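Local coordinates for protein neuraminidase (Influenza A virus, PDB 4GDI) that is a neuraminidase-like viral surface protein, predicted to remove terminal sialic acid from glycoconjugates although its putative active site has diverged, at residues A[43-48]-A[102-107]; A[55-60]-A[80-85]; A[201-206]-A[323-328]; A[290-295]-A[307-312]; A[339-344]-A[355-360]. All coordinates share one frame; numbering follows the deposited sequence.

Contact 1: residues A[43-48]-A[102-107]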
# COMPACT_ATOMS: atom_id res chain seq x y z
N ARG A 43 7.65 23.98 3.16
CA ARG A 43 7.29 24.16 4.55
C ARG A 43 7.16 22.79 5.22
O ARG A 43 6.33 22.59 6.10
CB ARG A 43 6.03 25.01 4.67
CG ARG A 43 6.21 26.37 3.97
CD ARG A 43 5.32 27.49 4.49
NE ARG A 43 4.02 27.51 3.83
CZ ARG A 43 3.79 27.98 2.60
NH1 ARG A 43 4.78 28.47 1.86
NH2 ARG A 43 2.56 27.96 2.11
N ALA A 44 8.04 21.88 4.83
CA ALA A 44 8.00 20.52 5.34
C ALA A 44 8.67 20.41 6.70
O ALA A 44 9.50 21.25 7.09
CB ALA A 44 8.65 19.55 4.35
N TYR A 45 8.28 19.38 7.44
CA TYR A 45 8.88 19.06 8.73
C TYR A 45 8.55 17.62 9.06
O TYR A 45 7.77 16.97 8.37
CB TYR A 45 8.38 20.02 9.83
CG TYR A 45 6.87 20.02 10.01
CD1 TYR A 45 6.06 20.82 9.23
CD2 TYR A 45 6.26 19.21 10.97
CE1 TYR A 45 4.69 20.83 9.38
CE2 TYR A 45 4.88 19.22 11.14
CZ TYR A 45 4.10 20.03 10.34
OH TYR A 45 2.75 20.05 10.49
N VAL A 46 9.13 17.11 10.14
CA VAL A 46 8.96 15.71 10.49
C VAL A 46 8.26 15.58 11.83
O VAL A 46 8.49 16.37 12.74
CB VAL A 46 10.33 14.98 10.56
CG1 VAL A 46 10.12 13.55 11.06
CG2 VAL A 46 11.03 14.99 9.20
N SER A 47 7.42 14.55 11.97
CA SER A 47 6.81 14.23 13.27
C SER A 47 6.43 12.75 13.28
O SER A 47 6.07 12.19 12.24
CB SER A 47 5.58 15.12 13.52
OG SER A 47 5.21 15.14 14.89
N CYS A 48 6.51 12.13 14.44
CA CYS A 48 6.40 10.68 14.55
C CYS A 48 5.24 10.24 15.45
O CYS A 48 4.86 10.95 16.40
CB CYS A 48 7.70 10.10 15.13
SG CYS A 48 9.23 10.85 14.49
N SER A 102 1.25 25.07 8.99
CA SER A 102 0.74 23.98 9.82
C SER A 102 1.63 23.59 10.99
O SER A 102 2.77 24.02 11.11
CB SER A 102 0.51 22.74 8.95
OG SER A 102 1.72 22.04 8.74
N SER A 103 1.07 22.75 11.85
CA SER A 103 1.84 22.07 12.87
C SER A 103 1.10 20.79 13.18
O SER A 103 -0.12 20.73 13.07
CB SER A 103 1.95 22.93 14.12
OG SER A 103 2.79 22.31 15.08
N ALA A 104 1.84 19.76 13.56
CA ALA A 104 1.22 18.49 13.89
C ALA A 104 2.02 17.78 14.97
O ALA A 104 3.22 17.97 15.12
CB ALA A 104 1.13 17.60 12.64
N CYS A 105 1.34 16.96 15.75
CA CYS A 105 2.02 16.22 16.80
C CYS A 105 1.09 15.11 17.30
O CYS A 105 -0.12 15.32 17.40
CB CYS A 105 2.43 17.15 17.96
SG CYS A 105 1.17 18.34 18.56
N PHE A 106 1.70 13.96 17.59
CA PHE A 106 1.01 12.77 18.09
C PHE A 106 1.14 12.70 19.60
O PHE A 106 2.25 12.76 20.14
CB PHE A 106 1.63 11.53 17.45
CG PHE A 106 0.82 10.27 17.64
CD1 PHE A 106 -0.33 10.07 16.88
CD2 PHE A 106 1.22 9.30 18.54
CE1 PHE A 106 -1.07 8.90 17.03
CE2 PHE A 106 0.48 8.13 18.71
CZ PHE A 106 -0.68 7.93 17.95
N ASP A 107 0.02 12.55 20.30
CA ASP A 107 0.06 12.60 21.77
C ASP A 107 0.14 11.22 22.44
O ASP A 107 0.14 11.13 23.67
CB ASP A 107 -1.14 13.38 22.32
CG ASP A 107 -2.48 12.67 22.10
OD1 ASP A 107 -2.52 11.52 21.62
OD2 ASP A 107 -3.52 13.29 22.44
O HOH W 1 3.43 23.27 7.11
O HOH W 2 4.43 13.54 16.83
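Strand 44-48, with Tyr45, and strand 102-106, with Ser102, run in nearly the same direction at 21°, their axes 6.5 Å apart at the closest. The two strands belong to different sheets, and side chains and water bridge the gap between them. Tyr45 carries the contact. Its CG sits between the backbone N and the carbonyl carbon (chi1 58°). CB points toward strand 102-106, and the ring brings OH to Ser102. The hydroxyl donates to Ser102, with Tyr45 OH and Ser102 OG 2.8 Å apart. The acceptor lies at the edge of the tyrosine ring, in its plane. Tyr45 OH also rests 3.6 Å from Ala104 CB.

Ser102 OG makes a second bond: it donates to a water 2.7 Å away, and that water donates to Arg43 O. Accepting from Tyr45 OH and donating to the water fixes the rotation of the Ser102 hydroxyl. Farther along, another water ties three groups together. It donates to Ser47 OG at 2.6 Å and to Cys48 O at 2.7 Å, and it accepts from Phe106 N at 2.9 Å. Ser47 OG is bonded to Glu151 as well, so this buried hydroxyl is well satisfied. Beside the water, Phe106 CB lies 3.4 Å from Cys48 O, while its ring leads away. Cys48 and Cys105 each form a disulfide, with Cys53 and Cys152, not with each other. Inner first strands of successive blades lying side by side are a feature of the neuraminidase beta-propeller; here side chains and two waters join them.

Contact 2: residues A[55-60]-A[80-85]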
# COMPACT_ATOMS: atom_id res chain seq x y z
N LYS A 55 6.83 12.82 7.05
CA LYS A 55 7.06 14.15 6.51
C LYS A 55 5.70 14.82 6.31
O LYS A 55 4.88 14.34 5.54
CB LYS A 55 7.81 14.07 5.18
CG LYS A 55 7.98 15.41 4.49
CD LYS A 55 8.90 15.31 3.27
CE LYS A 55 8.19 15.75 2.00
NZ LYS A 55 8.87 15.28 0.76
N PHE A 56 5.49 15.92 7.02
CA PHE A 56 4.33 16.77 6.81
C PHE A 56 4.77 17.95 5.95
O PHE A 56 5.86 18.49 6.16
CB PHE A 56 3.79 17.29 8.15
CG PHE A 56 3.14 16.22 8.99
CD1 PHE A 56 3.91 15.36 9.73
CD2 PHE A 56 1.77 16.11 9.06
CE1 PHE A 56 3.32 14.39 10.50
CE2 PHE A 56 1.18 15.15 9.83
CZ PHE A 56 1.95 14.29 10.54
N PHE A 57 3.94 18.38 5.01
CA PHE A 57 4.33 19.42 4.08
C PHE A 57 3.15 20.04 3.33
O PHE A 57 2.08 19.44 3.22
CB PHE A 57 5.33 18.87 3.06
CG PHE A 57 4.77 17.79 2.17
CD1 PHE A 57 4.80 16.47 2.56
CD2 PHE A 57 4.26 18.11 0.92
CE1 PHE A 57 4.29 15.48 1.73
CE2 PHE A 57 3.75 17.12 0.09
CZ PHE A 57 3.77 15.81 0.49
N ILE A 58 3.36 21.26 2.83
CA ILE A 58 2.37 21.89 1.98
C ILE A 58 2.75 21.54 0.54
O ILE A 58 3.89 21.74 0.13
CB ILE A 58 2.36 23.43 2.15
CG1 ILE A 58 2.26 23.82 3.63
CG2 ILE A 58 1.20 24.04 1.37
CD1 ILE A 58 1.03 23.25 4.34
N ALA A 59 1.80 21.00 -0.22
CA ALA A 59 2.06 20.66 -1.62
C ALA A 59 1.90 21.91 -2.48
O ALA A 59 0.99 22.71 -2.25
CB ALA A 59 1.10 19.59 -2.11
N TYR A 60 2.77 22.07 -3.47
CA TYR A 60 2.61 23.19 -4.39
C TYR A 60 2.65 22.77 -5.85
O TYR A 60 2.43 23.61 -6.74
CB TYR A 60 3.64 24.28 -4.14
CG TYR A 60 5.05 23.93 -4.52
CD1 TYR A 60 5.51 24.14 -5.82
CD2 TYR A 60 5.93 23.42 -3.58
CE1 TYR A 60 6.80 23.83 -6.17
CE2 TYR A 60 7.23 23.11 -3.93
CZ TYR A 60 7.67 23.32 -5.22
OH TYR A 60 8.97 23.01 -5.55
N TYR A 80 -0.13 17.73 3.44
CA TYR A 80 -0.04 16.30 3.15
C TYR A 80 0.93 15.67 4.13
O TYR A 80 1.72 16.37 4.75
CB TYR A 80 0.54 16.04 1.74
CG TYR A 80 -0.36 16.35 0.57
CD1 TYR A 80 -0.74 17.65 0.28
CD2 TYR A 80 -0.81 15.33 -0.27
CE1 TYR A 80 -1.55 17.93 -0.81
CE2 TYR A 80 -1.62 15.60 -1.36
CZ TYR A 80 -2.00 16.90 -1.62
OH TYR A 80 -2.79 17.17 -2.71
N LYS A 81 0.88 14.35 4.24
CA LYS A 81 1.94 13.64 4.93
C LYS A 81 2.31 12.36 4.21
O LYS A 81 1.47 11.70 3.57
CB LYS A 81 1.58 13.36 6.39
CG LYS A 81 0.66 12.18 6.62
CD LYS A 81 0.72 11.76 8.08
CE LYS A 81 -0.37 10.75 8.44
NZ LYS A 81 -0.04 10.02 9.71
N THR A 82 3.58 12.02 4.33
CA THR A 82 4.18 10.87 3.66
C THR A 82 5.10 10.15 4.66
O THR A 82 5.83 10.81 5.39
CB THR A 82 5.06 11.35 2.48
OG1 THR A 82 4.24 12.06 1.54
CG2 THR A 82 5.73 10.19 1.78
N PRO A 83 5.07 8.81 4.68
CA PRO A 83 6.04 8.08 5.50
C PRO A 83 7.47 8.46 5.14
O PRO A 83 7.80 8.57 3.96
CB PRO A 83 5.77 6.60 5.17
CG PRO A 83 4.37 6.57 4.68
CD PRO A 83 4.14 7.90 3.99
N ILE A 84 8.30 8.66 6.14
CA ILE A 84 9.63 9.23 5.91
C ILE A 84 10.45 8.43 4.87
O ILE A 84 11.16 9.01 4.03
CB ILE A 84 10.40 9.37 7.24
CG1 ILE A 84 11.62 10.26 7.04
CG2 ILE A 84 10.77 8.01 7.80
CD1 ILE A 84 11.26 11.68 6.67
N GLY A 85 10.33 7.11 4.89
CA GLY A 85 11.10 6.28 3.97
C GLY A 85 10.63 6.23 2.53
O GLY A 85 11.28 5.60 1.68
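Tyr80 pairs with Phe57 in an antiparallel hydrogen-bonded pair: Tyr80 N bonds Phe57 O at 2.8 Å, and Phe57 N bonds Tyr80 O. The side chains of both residues leave by the same face of the sheet. Phe57 takes chi1 64°, with CG between its backbone N and carbonyl carbon. This places CG so that the ring can lie against Tyr80 CB. That carbon sits over one face of the phenyl ring, offset toward the rim, with Tyr80 CB 3.8 Å from the Phe57 ring centroid. This is a CH-pi contact. The ring planes are only 17° apart but offset, with little overlap. On the same tyrosine, Tyr80 CE1 touches Ala59 CB at 3.4 Å. Tyr80 also packs on Phe28 of a neighbouring subunit.

Lys81 faces the other way and forms the non-hydrogen-bonded pair with Phe56. The two side chains run alongside each other in the same direction. Lys81 CB stands over one face of the Phe56 ring, 4.0 Å from its centroid, and Lys81 CD reaches Phe56 CZ at 3.7 Å. The amine end leads away and makes a cation-pi contact with Phe54.

Thr82 closes the ladder, with Lys55 N to Thr82 O at 2.8 Å and Thr82 N bonded in return to Lys55 O. Thr82 OG1 lies in the plane of the Phe57 ring, at its edge, 3.4 Å from Phe57 CE1. That hydroxyl is bonded to Ser93 and Ser88. Beyond the strand, Ile84 makes a looser apolar contact with Lys55. The arrangement is that of the second and third strands in an antiparallel propeller blade, here beside a subunit interface.

Contact 3: residues A[201-206]-A[323-328]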
# COMPACT_ATOMS: atom_id res chain seq x y z
N THR A 201 10.64 26.18 16.36
CA THR A 201 10.87 24.75 16.30
C THR A 201 11.29 24.31 17.70
O THR A 201 12.16 24.92 18.34
CB THR A 201 11.90 24.38 15.20
OG1 THR A 201 12.16 22.97 15.21
CG2 THR A 201 13.25 25.12 15.41
N CYS A 202 10.66 23.24 18.19
CA CYS A 202 10.67 22.94 19.62
C CYS A 202 10.94 21.47 19.91
O CYS A 202 10.76 20.60 19.04
CB CYS A 202 9.30 23.27 20.23
SG CYS A 202 8.60 24.92 19.92
N TYR A 203 11.33 21.19 21.15
CA TYR A 203 11.42 19.82 21.65
C TYR A 203 11.04 19.88 23.12
O TYR A 203 10.89 20.98 23.68
CB TYR A 203 12.82 19.23 21.46
CG TYR A 203 13.90 19.97 22.20
CD1 TYR A 203 14.54 21.06 21.63
CD2 TYR A 203 14.27 19.59 23.49
CE1 TYR A 203 15.54 21.75 22.30
CE2 TYR A 203 15.27 20.27 24.18
CZ TYR A 203 15.89 21.35 23.58
OH TYR A 203 16.86 22.03 24.25
N THR A 204 10.84 18.72 23.74
CA THR A 204 10.50 18.68 25.15
C THR A 204 11.42 17.73 25.93
O THR A 204 11.84 16.69 25.43
CB THR A 204 9.05 18.26 25.38
OG1 THR A 204 8.77 18.30 26.78
CG2 THR A 204 8.80 16.87 24.84
N ILE A 205 11.74 18.13 27.16
CA ILE A 205 12.55 17.31 28.05
C ILE A 205 12.31 17.74 29.49
O ILE A 205 12.13 18.93 29.76
CB ILE A 205 14.06 17.44 27.73
CG1 ILE A 205 14.85 16.31 28.41
CG2 ILE A 205 14.59 18.79 28.18
CD1 ILE A 205 14.47 14.91 27.95
N ASN A 206 12.35 16.77 30.42
CA ASN A 206 11.80 16.89 31.78
C ASN A 206 10.76 17.99 31.98
O ASN A 206 11.01 18.99 32.65
CB ASN A 206 12.90 17.01 32.87
CG ASN A 206 14.26 17.38 32.33
OD1 ASN A 206 14.45 18.46 31.77
ND2 ASN A 206 15.25 16.50 32.54
N PHE A 323 13.66 20.78 14.86
CA PHE A 323 13.69 19.57 15.67
C PHE A 323 12.58 18.60 15.36
O PHE A 323 11.48 18.99 14.97
CB PHE A 323 13.52 19.93 17.15
CG PHE A 323 14.63 20.75 17.72
CD1 PHE A 323 15.90 20.22 17.85
CD2 PHE A 323 14.38 22.04 18.19
CE1 PHE A 323 16.91 20.96 18.40
CE2 PHE A 323 15.39 22.79 18.73
CZ PHE A 323 16.66 22.24 18.85
N PHE A 324 12.86 17.32 15.57
CA PHE A 324 11.79 16.35 15.86
C PHE A 324 12.31 15.33 16.87
O PHE A 324 13.53 15.15 17.03
CB PHE A 324 11.26 15.66 14.61
CG PHE A 324 12.20 14.64 14.00
CD1 PHE A 324 13.16 15.02 13.08
CD2 PHE A 324 12.06 13.29 14.30
CE1 PHE A 324 14.00 14.07 12.49
CE2 PHE A 324 12.90 12.33 13.73
CZ PHE A 324 13.86 12.72 12.81
N GLN A 325 11.40 14.68 17.57
CA GLN A 325 11.79 13.70 18.58
C GLN A 325 11.17 12.34 18.29
O GLN A 325 9.95 12.22 18.15
CB GLN A 325 11.37 14.15 19.98
CG GLN A 325 12.14 15.35 20.51
CD GLN A 325 11.64 15.79 21.87
OE1 GLN A 325 10.51 16.30 22.00
NE2 GLN A 325 12.44 15.57 22.89
N PRO A 326 12.02 11.30 18.20
CA PRO A 326 11.50 9.93 18.14
C PRO A 326 10.68 9.67 19.39
O PRO A 326 11.05 10.15 20.45
CB PRO A 326 12.77 9.07 18.16
CG PRO A 326 13.89 9.99 17.78
CD PRO A 326 13.49 11.36 18.23
N LYS A 327 9.58 8.94 19.28
CA LYS A 327 8.71 8.78 20.42
C LYS A 327 8.53 7.34 20.87
O LYS A 327 7.95 7.09 21.92
CB LYS A 327 7.35 9.42 20.13
CG LYS A 327 7.43 10.94 20.06
CD LYS A 327 6.06 11.61 20.01
CE LYS A 327 6.23 13.13 19.99
NZ LYS A 327 4.96 13.81 19.70
N GLY A 328 9.05 6.40 20.09
CA GLY A 328 8.82 4.99 20.37
C GLY A 328 10.06 4.15 20.60
O GLY A 328 10.00 2.94 20.45
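Thr201 OG1 is gripped by two groups. Phe323 N donates to Thr201 OG1 at 2.7 Å, and Ser150 OG is its other hydrogen-bonding partner. The threonine oxygen is anti to its own backbone N (chi1 177°), which brings it in front of Phe323 N.

One residue on, Phe323 CB touches Cys202 O at 3.4 Å. The Phe323 ring then turns one face to Tyr203. Tyr203 CD1 stands over the centre of that face, 3.4 Å above the plane. The edge of Tyr203 against the face of Phe323 makes a T-shaped (edge-to-face) pair, with centroids 4.7 Å apart and planes at 73°. The tyrosine hydroxyl goes on to Glu274, and the Phe323 ring also meets Phe270.

Strand 200-205 is the first strand of one blade of the beta-propeller. Strand 317-324 belongs to the blade that is completed by the N-terminal strand 20-25. The contact thus joins blades that are not consecutive along the chain, deep in the protein.

Past the end of strand 317-324, Gln325 takes over. Its chain is extended beyond CG, and its amide grips the backbone of Thr204 twice. Thr204 N donates to Gln325 OE1 at 3.0 Å, from well above the plane of the side-chain carbonyl. Gln325 NE2 donates to Thr204 O at 2.8 Å, with the acceptor close to the amide plane. Two bonds of opposite direction fix the rotation of the amide. Gln325 CD also packs 3.7 Å from Tyr203 CB, and Thr204 CG2 lies 3.4 Å from Gln325 OE1. Gln325 N is bonded to Glu151.

Contact 4: residues A[290-295]-A[307-312]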
# COMPACT_ATOMS: atom_id res chain seq x y z
N GLY A 290 26.27 24.69 2.86
CA GLY A 290 26.86 23.92 3.94
C GLY A 290 25.98 23.93 5.19
O GLY A 290 25.01 24.67 5.27
N PHE A 291 26.34 23.09 6.16
CA PHE A 291 25.67 23.10 7.46
C PHE A 291 26.65 22.63 8.51
O PHE A 291 27.30 21.59 8.37
CB PHE A 291 24.43 22.20 7.44
CG PHE A 291 23.35 22.60 8.41
CD1 PHE A 291 22.66 23.79 8.25
CD2 PHE A 291 22.98 21.76 9.44
CE1 PHE A 291 21.65 24.14 9.13
CE2 PHE A 291 21.96 22.11 10.32
CZ PHE A 291 21.30 23.30 10.16
N VAL A 292 26.74 23.40 9.58
CA VAL A 292 27.74 23.16 10.62
C VAL A 292 27.11 23.10 12.02
O VAL A 292 26.35 23.99 12.42
CB VAL A 292 28.81 24.27 10.57
CG1 VAL A 292 29.80 24.12 11.71
CG2 VAL A 292 29.52 24.25 9.23
N LEU A 293 27.43 22.03 12.74
CA LEU A 293 26.94 21.82 14.09
C LEU A 293 28.10 22.08 15.06
O LEU A 293 29.17 21.49 14.92
CB LEU A 293 26.44 20.39 14.25
CG LEU A 293 24.94 20.16 13.97
CD1 LEU A 293 24.10 20.64 15.13
CD2 LEU A 293 24.53 20.87 12.70
N GLU A 294 27.90 22.97 16.02
CA GLU A 294 28.95 23.28 17.00
C GLU A 294 28.46 23.10 18.43
O GLU A 294 27.37 23.54 18.79
CB GLU A 294 29.47 24.69 16.78
CG GLU A 294 30.19 24.85 15.44
CD GLU A 294 30.65 26.27 15.18
OE1 GLU A 294 29.79 27.16 15.01
OE2 GLU A 294 31.88 26.50 15.13
N GLN A 295 29.28 22.42 19.23
CA GLN A 295 28.96 22.17 20.62
C GLN A 295 29.57 23.23 21.54
O GLN A 295 30.75 23.57 21.41
CB GLN A 295 29.51 20.81 21.02
CG GLN A 295 29.08 20.36 22.41
CD GLN A 295 29.93 19.21 22.92
OE1 GLN A 295 31.14 19.25 22.84
NE2 GLN A 295 29.28 18.18 23.44
N SER A 307 33.67 23.34 21.51
CA SER A 307 34.54 22.17 21.55
C SER A 307 34.35 21.38 20.25
O SER A 307 35.02 21.66 19.25
CB SER A 307 34.24 21.31 22.78
OG SER A 307 32.85 21.15 22.95
N LEU A 308 33.43 20.42 20.25
CA LEU A 308 33.17 19.62 19.06
C LEU A 308 32.61 20.50 17.94
O LEU A 308 31.78 21.38 18.17
CB LEU A 308 32.19 18.51 19.37
CG LEU A 308 32.69 17.40 20.29
CD1 LEU A 308 31.53 16.52 20.72
CD2 LEU A 308 33.75 16.58 19.59
N SER A 309 33.06 20.24 16.72
CA SER A 309 32.54 20.95 15.57
C SER A 309 32.45 20.00 14.38
O SER A 309 33.37 19.24 14.09
CB SER A 309 33.43 22.14 15.24
OG SER A 309 32.94 22.82 14.11
N TYR A 310 31.31 20.03 13.70
CA TYR A 310 31.05 19.09 12.62
C TYR A 310 30.49 19.81 11.40
O TYR A 310 29.41 20.39 11.45
CB TYR A 310 30.02 18.06 13.05
CG TYR A 310 30.47 17.05 14.06
CD1 TYR A 310 31.38 16.06 13.72
CD2 TYR A 310 29.95 17.06 15.35
CE1 TYR A 310 31.77 15.11 14.65
CE2 TYR A 310 30.33 16.12 16.28
CZ TYR A 310 31.24 15.15 15.93
OH TYR A 310 31.62 14.22 16.87
N GLU A 311 31.22 19.73 10.30
CA GLU A 311 30.78 20.33 9.07
C GLU A 311 30.05 19.23 8.34
O GLU A 311 30.65 18.45 7.60
CB GLU A 311 31.99 20.83 8.28
CG GLU A 311 31.64 21.59 7.02
CD GLU A 311 32.85 22.31 6.43
OE1 GLU A 311 33.65 22.86 7.21
OE2 GLU A 311 32.99 22.31 5.19
N LEU A 312 28.74 19.13 8.57
CA LEU A 312 27.94 18.05 8.01
C LEU A 312 27.83 18.17 6.49
O LEU A 312 27.87 17.16 5.77
CB LEU A 312 26.55 18.04 8.63
CG LEU A 312 26.50 17.72 10.12
CD1 LEU A 312 25.03 17.71 10.61
CD2 LEU A 312 27.19 16.39 10.42
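Leu293 and Tyr310 form the hydrogen-bonded pair at the middle of this antiparallel ladder, with both N-to-O bonds at 2.9 Å. The tightly packed side holds Phe291, Leu293 and Leu312. Leu293 CD2 touches Leu312 CD1 at 3.8 Å, the two side chains crossing at a slant. Phe291 and Leu312 both pack onto Phe339 of the next blade. The bond from Leu312 N to Phe291 O is weak, where the chain turns a corner at Leu312.

The opposite face is looser and more polar. Val292 CG2 meets Glu311 CG only at 4.1 Å. Glu294 CG lies 3.7 Å from Ser309 OG; Ser309 is an exposed residue. The carboxylate of Glu311 turns to a salt bridge with Lys283.

The start of segment 307-312 is also open to solvent, yet firmly bonded. Ser307 OG donates to Gln295 OE1 at 2.6 Å, and Ser307 N donates to Gln295 O. Gln295 N meets Leu308 O in a nearly straight bond of 179°. Leu308 N, buried by the contact, has no partner. Leu308 CD1 lies 3.5 Å from Gln295 OE1. Strands 289-296 and 309-311 are neighbours in the antiparallel sheet of one propeller blade, and 309-311 is its outermost strand within the chain.

Contact 5: residues A[339-344]-A[355-360]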
# COMPACT_ATOMS: atom_id res chain seq x y z
N PHE A 339 17.05 16.31 14.11
CA PHE A 339 16.59 17.48 13.39
C PHE A 339 16.35 17.13 11.94
O PHE A 339 16.88 16.14 11.43
CB PHE A 339 17.57 18.66 13.55
CG PHE A 339 18.94 18.42 12.93
CD1 PHE A 339 19.19 18.74 11.61
CD2 PHE A 339 19.98 17.92 13.70
CE1 PHE A 339 20.45 18.54 11.06
CE2 PHE A 339 21.24 17.72 13.16
CZ PHE A 339 21.47 18.03 11.83
N TRP A 340 15.50 17.92 11.29
CA TRP A 340 15.30 17.79 9.86
C TRP A 340 15.96 19.00 9.20
O TRP A 340 16.12 20.06 9.82
CB TRP A 340 13.80 17.69 9.51
CG TRP A 340 12.91 18.76 10.15
CD1 TRP A 340 12.14 18.62 11.27
CD2 TRP A 340 12.72 20.11 9.70
NE1 TRP A 340 11.49 19.80 11.54
CE2 TRP A 340 11.82 20.73 10.59
CE3 TRP A 340 13.22 20.85 8.62
CZ2 TRP A 340 11.42 22.06 10.44
CZ3 TRP A 340 12.82 22.16 8.48
CH2 TRP A 340 11.93 22.75 9.38
N LEU A 341 16.34 18.84 7.93
CA LEU A 341 17.06 19.87 7.21
C LEU A 341 16.74 19.81 5.71
O LEU A 341 16.84 18.75 5.10
CB LEU A 341 18.56 19.69 7.44
CG LEU A 341 19.52 20.45 6.51
CD1 LEU A 341 19.47 21.92 6.82
CD2 LEU A 341 20.92 19.90 6.70
N GLU A 342 16.30 20.94 5.16
CA GLU A 342 16.05 21.07 3.72
C GLU A 342 17.38 21.06 2.99
O GLU A 342 18.29 21.85 3.31
CB GLU A 342 15.34 22.38 3.39
CG GLU A 342 13.84 22.39 3.68
CD GLU A 342 13.20 23.74 3.39
OE1 GLU A 342 13.95 24.74 3.30
OE2 GLU A 342 11.95 23.79 3.25
N ILE A 343 17.48 20.17 2.01
CA ILE A 343 18.58 20.13 1.07
C ILE A 343 18.01 20.63 -0.26
O ILE A 343 17.00 20.10 -0.74
CB ILE A 343 19.10 18.70 0.90
CG1 ILE A 343 19.61 18.14 2.24
CG2 ILE A 343 20.20 18.62 -0.18
CD1 ILE A 343 20.73 18.92 2.85
N GLU A 344 18.61 21.66 -0.84
CA GLU A 344 18.04 22.24 -2.07
C GLU A 344 18.74 21.70 -3.30
O GLU A 344 19.96 21.62 -3.34
CB GLU A 344 18.10 23.77 -2.03
CG GLU A 344 16.80 24.39 -1.49
CD GLU A 344 17.02 25.40 -0.39
OE1 GLU A 344 18.04 26.13 -0.43
OE2 GLU A 344 16.17 25.48 0.52
N GLU A 355 14.38 18.87 -0.57
CA GLU A 355 14.13 17.56 -0.02
C GLU A 355 14.63 17.53 1.43
O GLU A 355 15.70 18.06 1.74
CB GLU A 355 14.84 16.51 -0.88
CG GLU A 355 14.01 16.04 -2.07
CD GLU A 355 12.77 15.28 -1.64
OE1 GLU A 355 12.90 14.40 -0.76
OE2 GLU A 355 11.68 15.58 -2.16
N LEU A 356 13.85 16.93 2.31
CA LEU A 356 14.23 16.88 3.72
C LEU A 356 15.18 15.72 3.95
O LEU A 356 14.92 14.60 3.52
CB LEU A 356 13.01 16.68 4.63
CG LEU A 356 12.09 17.85 4.97
CD1 LEU A 356 11.21 17.47 6.17
CD2 LEU A 356 12.86 19.15 5.26
N SER A 357 16.28 16.00 4.62
CA SER A 357 17.08 14.95 5.22
C SER A 357 16.88 15.04 6.74
O SER A 357 16.40 16.05 7.27
CB SER A 357 18.54 15.14 4.87
OG SER A 357 19.04 16.28 5.55
N THR A 358 17.24 13.98 7.45
CA THR A 358 17.10 13.97 8.90
C THR A 358 18.38 13.43 9.53
O THR A 358 19.03 12.57 8.95
CB THR A 358 15.92 13.08 9.36
OG1 THR A 358 16.11 11.75 8.90
CG2 THR A 358 14.60 13.59 8.86
N PHE A 359 18.71 13.96 10.71
CA PHE A 359 19.92 13.61 11.45
C PHE A 359 19.52 13.43 12.91
O PHE A 359 18.73 14.20 13.43
CB PHE A 359 20.95 14.74 11.39
CG PHE A 359 21.66 14.87 10.07
CD1 PHE A 359 21.06 15.51 9.01
CD2 PHE A 359 22.93 14.35 9.91
CE1 PHE A 359 21.72 15.64 7.81
CE2 PHE A 359 23.60 14.48 8.71
CZ PHE A 359 22.99 15.12 7.66
N CYS A 360 20.08 12.43 13.57
CA CYS A 360 19.80 12.22 14.99
C CYS A 360 21.08 12.27 15.81
O CYS A 360 22.16 11.92 15.32
CB CYS A 360 19.08 10.90 15.20
SG CYS A 360 17.41 10.88 14.52
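Phe359 meets Phe339 across an antiparallel ladder. Phe359 CB sits over one face of the Phe339 ring, 3.7 Å from the centroid and offset toward the rim. The closest carbon there is Phe339 CZ, 3.4 Å from Phe359 CB. Next, Phe359 CG lies 3.6 Å from Phe339 CZ. Phe359 CD1 meets Phe339 CE1 at 3.7 Å. Farther out, Phe359 CE1 makes a loose contact with Leu341 CD2, and CE2 reaches Leu312 of the neighbouring blade. The phenyl planes are 9° apart and offset; it is mainly CB, in a CH-pi contact, that covers the Phe339 face. On Phe339, chi1 of 65° swings CG so that the ring can reach Phe359 CB.

Three hydrogen-bonded pairs carry the backbone: Phe339-Phe359, Leu341-Ser357 and Ile343-Glu355. Leu341 O accepts from Ser357 N at 2.8 Å and, weakly, from Ser357 OG. On the other face, Leu356 CD2 touches Trp340 CE3 at 3.8 Å and Glu342 CG at 3.7 Å. The Glu342 carboxylate goes on to a salt bridge with Arg320. The chemistry implies a hairpin held by regular backbone bonds and sealed by carbon contacts on both faces, with the buried carboxylate of Glu342 probably kept charged by its arginine.

In the fold
Contacts 1, 2, 3 and 5 are buried, whereas contact 4 is partly open to solvent, its centre about 19 Å from the centre of the chain. Contacts 2, 4 and 5 pair strands within a blade and rest on backbone ladders. Contacts 1 and 3 join different blades, so side chains do that work: polar groups and waters in contact 1, polar groups and an aromatic pair in contact 3. Contacts 1 and 2 share a sheet, where Tyr45 O bonds Phe56 N. Contacts 3 and 5 share another, with Phe324 against Thr358. Trp340 of contact 5 packs on Tyr45 and Val46 of contact 1. Contact 4 meets contact 5 through apolar groups such as Phe291 against Leu341.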